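Local coordinates for aminotransferase (Paracoccus denitrificans, PDB 4GRX), which probably transfers amino groups between amine or amino-acid donors and keto acceptors, as a class III omega-aminotransferase using pyridoxal phosphate, at residues V210-I221 against Y250-Y261. Residues are numbered along the deposited sequence; the frame is centred on the assembly and turned at random.
Sequences VARLARELEDTI and YFQAILPILRKY
Two neighbouring helices on one side of the central seven-stranded sheet in the large domain of this fold-type I aminotransferase pack nearly parallel here, Val210, Leu217 and Ile221 of one meeting Tyr250, Ile257 and Tyr261 of the other. Their segment axes cross at -19° and approach to 9.2 Å. Strand 229-234 joins them in sequence, and helix 250-260 is the helical link of the beta-alpha-beta crossover from strand 229-234 to strand 265-268. Ile257 is the knob of a knobs-into-holes contact, seated among Ala214, Leu217, Glu218 and Ile221. Its CD1 lies 3.8 Å from Ala214 CB, while CG2 turns to Leu217 and Ile221. Leu217 holds CG anti to its backbone N (chi1 165°), which carries CD2 across the interface to Ile254 CD1 at 3.6 Å and on to Leu258 CD2, crossing that leucine at about a right angle. Toward the N-terminal ends, Ala214 and Ala253 meet through their methyls, and Val210 CG1 packs on Ala253 CB at 3.9 Å. Leu213 CD1 comes obliquely to the Tyr250 ring, whose hydroxyl is hydrogen-bonded to Arg158 outside the pair. Beneath the second helix, Phe232 of strand 229-234 receives Tyr250, Ile254 and Leu258.

At the other end Tyr261, the first residue to leave the helix, covers Ile221, whose CG2 makes a CH-pi contact 3.8 Å from the ring centroid. With an alanine at Tyr261, Ile221 would probably lose the ring that covers it and Glu218 its hydroxyl partner. Lys260 NZ forms a rather long salt bridge to Glu218 OE2, at 3.6 Å. That same oxygen lies at the edge of the tyrosine ring and accepts a hydrogen bond from Tyr261 OH at 2.6 Å, the hydroxyl arriving from above the carboxylate plane, 47° out of it.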
loop_
_atom_site.group_PDB
_atom_site.type_symbol
_atom_site.label_atom_id
_atom_site.label_comp_id
_atom_site.label_asym_id
_atom_site.label_seq_id
_atom_site.Cartn_x
_atom_site.Cartn_y
_atom_site.Cartn_z
ATOM N N VAL A 210 3.011 -32.044 16.153
ATOM C CA VAL A 210 4.117 -31.179 15.733
ATOM C C VAL A 210 5.103 -31.946 14.859
ATOM O O VAL A 210 5.616 -31.407 13.869
ATOM C CB VAL A 210 4.849 -30.500 16.916
ATOM C CG1 VAL A 210 6.188 -29.910 16.465
ATOM C CG2 VAL A 210 3.968 -29.416 17.530
ATOM N N ALA A 211 5.345 -33.209 15.204
ATOM C CA ALA A 211 6.197 -34.051 14.367
ATOM C C ALA A 211 5.590 -34.299 12.969
ATOM O O ALA A 211 6.327 -34.317 11.975
ATOM C CB ALA A 211 6.532 -35.351 15.067
ATOM N N ARG A 212 4.261 -34.446 12.890
ATOM C CA ARG A 212 3.588 -34.631 11.599
ATOM C C ARG A 212 3.742 -33.403 10.725
ATOM O O ARG A 212 3.957 -33.535 9.523
ATOM C CB ARG A 212 2.115 -35.014 11.742
ATOM C CG ARG A 212 1.346 -35.028 10.423
ATOM C CD ARG A 212 0.069 -35.868 10.451
ATOM N NE ARG A 212 -0.907 -35.451 11.476
ATOM C CZ ARG A 212 -1.794 -34.464 11.332
ATOM N NH1 ARG A 212 -1.830 -33.776 10.200
ATOM N NH2 ARG A 212 -2.641 -34.160 12.326
ATOM N N LEU A 213 3.666 -32.209 11.308
ATOM C CA LEU A 213 3.853 -30.993 10.488
ATOM C C LEU A 213 5.316 -30.778 10.068
ATOM O O LEU A 213 5.584 -30.240 8.996
ATOM C CB LEU A 213 3.296 -29.740 11.177
ATOM C CG LEU A 213 1.796 -29.677 11.521
ATOM C CD1 LEU A 213 1.482 -28.392 12.268
ATOM C CD2 LEU A 213 0.889 -29.814 10.305
ATOM N N ALA A 214 6.260 -31.200 10.905
ATOM C CA ALA A 214 7.670 -31.103 10.554
ATOM C C ALA A 214 7.895 -32.015 9.347
ATOM O O ALA A 214 8.547 -31.651 8.366
ATOM C CB ALA A 214 8.545 -31.514 11.740
ATOM N N ARG A 215 7.298 -33.196 9.439
ATOM C CA ARG A 215 7.344 -34.214 8.413
ATOM C C ARG A 215 6.657 -33.723 7.141
ATOM O O ARG A 215 7.186 -33.901 6.043
ATOM C CB ARG A 215 6.674 -35.473 8.955
ATOM C CG ARG A 215 6.885 -36.744 8.157
ATOM C CD ARG A 215 6.621 -37.972 9.024
ATOM N NE ARG A 215 5.279 -37.987 9.612
ATOM C CZ ARG A 215 5.023 -38.078 10.924
ATOM N NH1 ARG A 215 6.019 -38.172 11.809
ATOM N NH2 ARG A 215 3.764 -38.090 11.357
ATOM N N GLU A 216 5.493 -33.098 7.289
ATOM C CA GLU A 216 4.732 -32.582 6.143
ATOM C C GLU A 216 5.543 -31.537 5.373
ATOM O O GLU A 216 5.484 -31.488 4.137
ATOM C CB GLU A 216 3.370 -32.002 6.574
ATOM C CG GLU A 216 2.639 -31.235 5.470
ATOM C CD GLU A 216 1.720 -30.111 5.974
ATOM O OE1 GLU A 216 2.192 -29.086 6.526
ATOM O OE2 GLU A 216 0.496 -30.234 5.792
ATOM N N LEU A 217 6.293 -30.705 6.092
ATOM C CA LEU A 217 7.109 -29.695 5.431
ATOM C C LEU A 217 8.187 -30.365 4.600
ATOM O O LEU A 217 8.370 -30.034 3.424
ATOM C CB LEU A 217 7.734 -28.710 6.432
ATOM C CG LEU A 217 8.890 -27.809 5.971
ATOM C CD1 LEU A 217 8.536 -26.986 4.741
ATOM C CD2 LEU A 217 9.348 -26.897 7.098
ATOM N N GLU A 218 8.893 -31.316 5.206
ATOM C CA GLU A 218 9.965 -32.001 4.515
ATOM C C GLU A 218 9.481 -32.697 3.248
ATOM O O GLU A 218 10.174 -32.677 2.221
ATOM C CB GLU A 218 10.654 -32.990 5.433
ATOM C CG GLU A 218 12.004 -33.444 4.894
ATOM C CD GLU A 218 13.039 -33.475 5.985
ATOM O OE1 GLU A 218 12.699 -33.098 7.129
ATOM O OE2 GLU A 218 14.183 -33.869 5.705
ATOM N N ASP A 219 8.300 -33.311 3.328
ATOM C CA ASP A 219 7.663 -33.931 2.179
ATOM C C ASP A 219 7.400 -32.900 1.080
ATOM O O ASP A 219 7.655 -33.159 -0.104
ATOM C CB ASP A 219 6.358 -34.608 2.593
ATOM C CG ASP A 219 6.574 -35.908 3.384
ATOM O OD1 ASP A 219 7.712 -36.419 3.527
ATOM O OD2 ASP A 219 5.564 -36.445 3.861
ATOM N N THR A 220 6.912 -31.731 1.468
ATOM C CA THR A 220 6.678 -30.666 0.509
ATOM C C THR A 220 7.992 -30.256 -0.164
ATOM O O THR A 220 8.055 -30.101 -1.389
ATOM C CB THR A 220 6.029 -29.457 1.189
ATOM O OG1 THR A 220 4.819 -29.889 1.803
ATOM C CG2 THR A 220 5.706 -28.357 0.180
ATOM N N ILE A 221 9.041 -30.115 0.642
ATOM C CA ILE A 221 10.346 -29.743 0.126
ATOM C C ILE A 221 10.881 -30.803 -0.844
ATOM O O ILE A 221 11.464 -30.444 -1.868
ATOM C CB ILE A 221 11.363 -29.416 1.247
ATOM C CG1 ILE A 221 10.962 -28.120 1.951
ATOM C CG2 ILE A 221 12.761 -29.248 0.667
ATOM C CD1 ILE A 221 11.689 -27.884 3.252
ATOM N N TYR A 250 6.441 -26.108 17.694
ATOM C CA TYR A 250 6.303 -25.994 16.243
ATOM C C TYR A 250 7.499 -25.328 15.584
ATOM O O TYR A 250 8.116 -25.909 14.676
ATOM C CB TYR A 250 5.030 -25.237 15.895
ATOM C CG TYR A 250 4.804 -24.925 14.435
ATOM C CD1 TYR A 250 4.421 -25.923 13.534
ATOM C CD2 TYR A 250 4.925 -23.615 13.956
ATOM C CE1 TYR A 250 4.159 -25.631 12.198
ATOM C CE2 TYR A 250 4.683 -23.312 12.616
ATOM C CZ TYR A 250 4.290 -24.320 11.744
ATOM O OH TYR A 250 4.039 -24.028 10.431
ATOM N N PHE A 251 7.825 -24.118 16.027
ATOM C CA PHE A 251 8.893 -23.366 15.389
ATOM C C PHE A 251 10.252 -23.996 15.615
ATOM O O PHE A 251 11.125 -23.931 14.745
ATOM C CB PHE A 251 8.865 -21.911 15.826
ATOM C CG PHE A 251 7.777 -21.120 15.168
ATOM C CD1 PHE A 251 6.678 -20.687 15.897
ATOM C CD2 PHE A 251 7.832 -20.842 13.811
ATOM C CE1 PHE A 251 5.667 -19.956 15.289
ATOM C CE2 PHE A 251 6.826 -20.123 13.188
ATOM C CZ PHE A 251 5.737 -19.676 13.928
ATOM N N GLN A 252 10.393 -24.659 16.760
ATOM C CA GLN A 252 11.585 -25.425 17.080
ATOM C C GLN A 252 11.797 -26.604 16.145
ATOM O O GLN A 252 12.932 -26.890 15.790
ATOM C CB GLN A 252 11.571 -25.869 18.543
ATOM C CG GLN A 252 11.875 -24.728 19.504
ATOM C CD GLN A 252 10.772 -23.670 19.560
ATOM O OE1 GLN A 252 9.588 -23.970 19.340
ATOM N NE2 GLN A 252 11.154 -22.425 19.851
ATOM N N ALA A 253 10.724 -27.287 15.756
ATOM C CA ALA A 253 10.822 -28.364 14.757
ATOM C C ALA A 253 10.911 -27.821 13.326
ATOM O O ALA A 253 11.573 -28.418 12.476
ATOM C CB ALA A 253 9.647 -29.319 14.876
ATOM N N ILE A 254 10.233 -26.694 13.071
ATOM C CA ILE A 254 10.113 -26.096 11.735
ATOM C C ILE A 254 11.386 -25.415 11.229
ATOM O O ILE A 254 11.779 -25.638 10.084
ATOM C CB ILE A 254 8.887 -25.130 11.651
ATOM C CG1 ILE A 254 7.596 -25.934 11.480
ATOM C CG2 ILE A 254 8.998 -24.120 10.507
ATOM C CD1 ILE A 254 7.416 -26.549 10.112
ATOM N N LEU A 255 12.037 -24.610 12.066
ATOM C CA LEU A 255 13.189 -23.833 11.597
ATOM C C LEU A 255 14.410 -24.589 11.091
ATOM O O LEU A 255 14.937 -24.245 10.024
ATOM C CB LEU A 255 13.597 -22.758 12.596
ATOM C CG LEU A 255 13.138 -21.384 12.132
ATOM C CD1 LEU A 255 11.662 -21.210 12.435
ATOM C CD2 LEU A 255 13.946 -20.309 12.814
ATOM N N PRO A 256 14.870 -25.623 11.830
ATOM C CA PRO A 256 16.040 -26.381 11.360
ATOM C C PRO A 256 15.872 -26.970 9.953
ATOM O O PRO A 256 16.825 -26.966 9.174
ATOM C CB PRO A 256 16.167 -27.491 12.400
ATOM C CG PRO A 256 15.642 -26.853 13.639
ATOM C CD PRO A 256 14.432 -26.111 13.149
ATOM N N ILE A 257 14.663 -27.442 9.632
ATOM C CA ILE A 257 14.372 -27.984 8.301
ATOM C C ILE A 257 14.572 -26.875 7.270
ATOM O O ILE A 257 15.176 -27.102 6.216
ATOM C CB ILE A 257 12.949 -28.593 8.230
ATOM C CG1 ILE A 257 12.803 -29.741 9.242
ATOM C CG2 ILE A 257 12.633 -29.116 6.838
ATOM C CD1 ILE A 257 11.372 -30.154 9.522
ATOM N N LEU A 258 14.114 -25.667 7.596
ATOM C CA LEU A 258 14.271 -24.542 6.681
ATOM C C LEU A 258 15.729 -24.112 6.532
ATOM O O LEU A 258 16.150 -23.737 5.438
ATOM C CB LEU A 258 13.395 -23.357 7.091
ATOM C CG LEU A 258 11.883 -23.543 7.130
ATOM C CD1 LEU A 258 11.259 -22.287 7.693
ATOM C CD2 LEU A 258 11.307 -23.834 5.756
ATOM N N ARG A 259 16.497 -24.162 7.623
ATOM C CA ARG A 259 17.948 -23.909 7.546
ATOM C C ARG A 259 18.648 -24.962 6.676
ATOM O O ARG A 259 19.400 -24.618 5.767
ATOM C CB ARG A 259 18.592 -23.788 8.944
ATOM C CG ARG A 259 18.174 -22.515 9.682
ATOM C CD ARG A 259 19.053 -22.167 10.886
ATOM N NE ARG A 259 18.646 -22.844 12.136
ATOM C CZ ARG A 259 17.814 -22.341 13.054
ATOM N NH1 ARG A 259 17.260 -21.136 12.893
ATOM N NH2 ARG A 259 17.532 -23.058 14.138
ATOM N N LYS A 260 18.365 -26.237 6.938
ATOM C CA LYS A 260 18.894 -27.350 6.140
ATOM C C LYS A 260 18.712 -27.169 4.624
ATOM O O LYS A 260 19.644 -27.397 3.874
ATOM C CB LYS A 260 18.275 -28.673 6.597
ATOM C CG LYS A 260 18.835 -29.912 5.924
ATOM C CD LYS A 260 17.999 -31.131 6.282
ATOM C CE LYS A 260 18.370 -32.347 5.448
ATOM N NZ LYS A 260 17.731 -33.581 5.994
ATOM N N TYR A 261 17.534 -26.744 4.178
ATOM C CA TYR A 261 17.284 -26.623 2.747
ATOM C C TYR A 261 17.473 -25.222 2.162
ATOM O O TYR A 261 17.078 -24.972 1.036
ATOM C CB TYR A 261 15.901 -27.178 2.402
ATOM C CG TYR A 261 15.730 -28.650 2.734
ATOM C CD1 TYR A 261 16.220 -29.649 1.883
ATOM C CD2 TYR A 261 15.082 -29.040 3.900
ATOM C CE1 TYR A 261 16.063 -30.990 2.187
ATOM C CE2 TYR A 261 14.928 -30.372 4.221
ATOM C CZ TYR A 261 15.417 -31.340 3.366
ATOM O OH TYR A 261 15.240 -32.655 3.707
#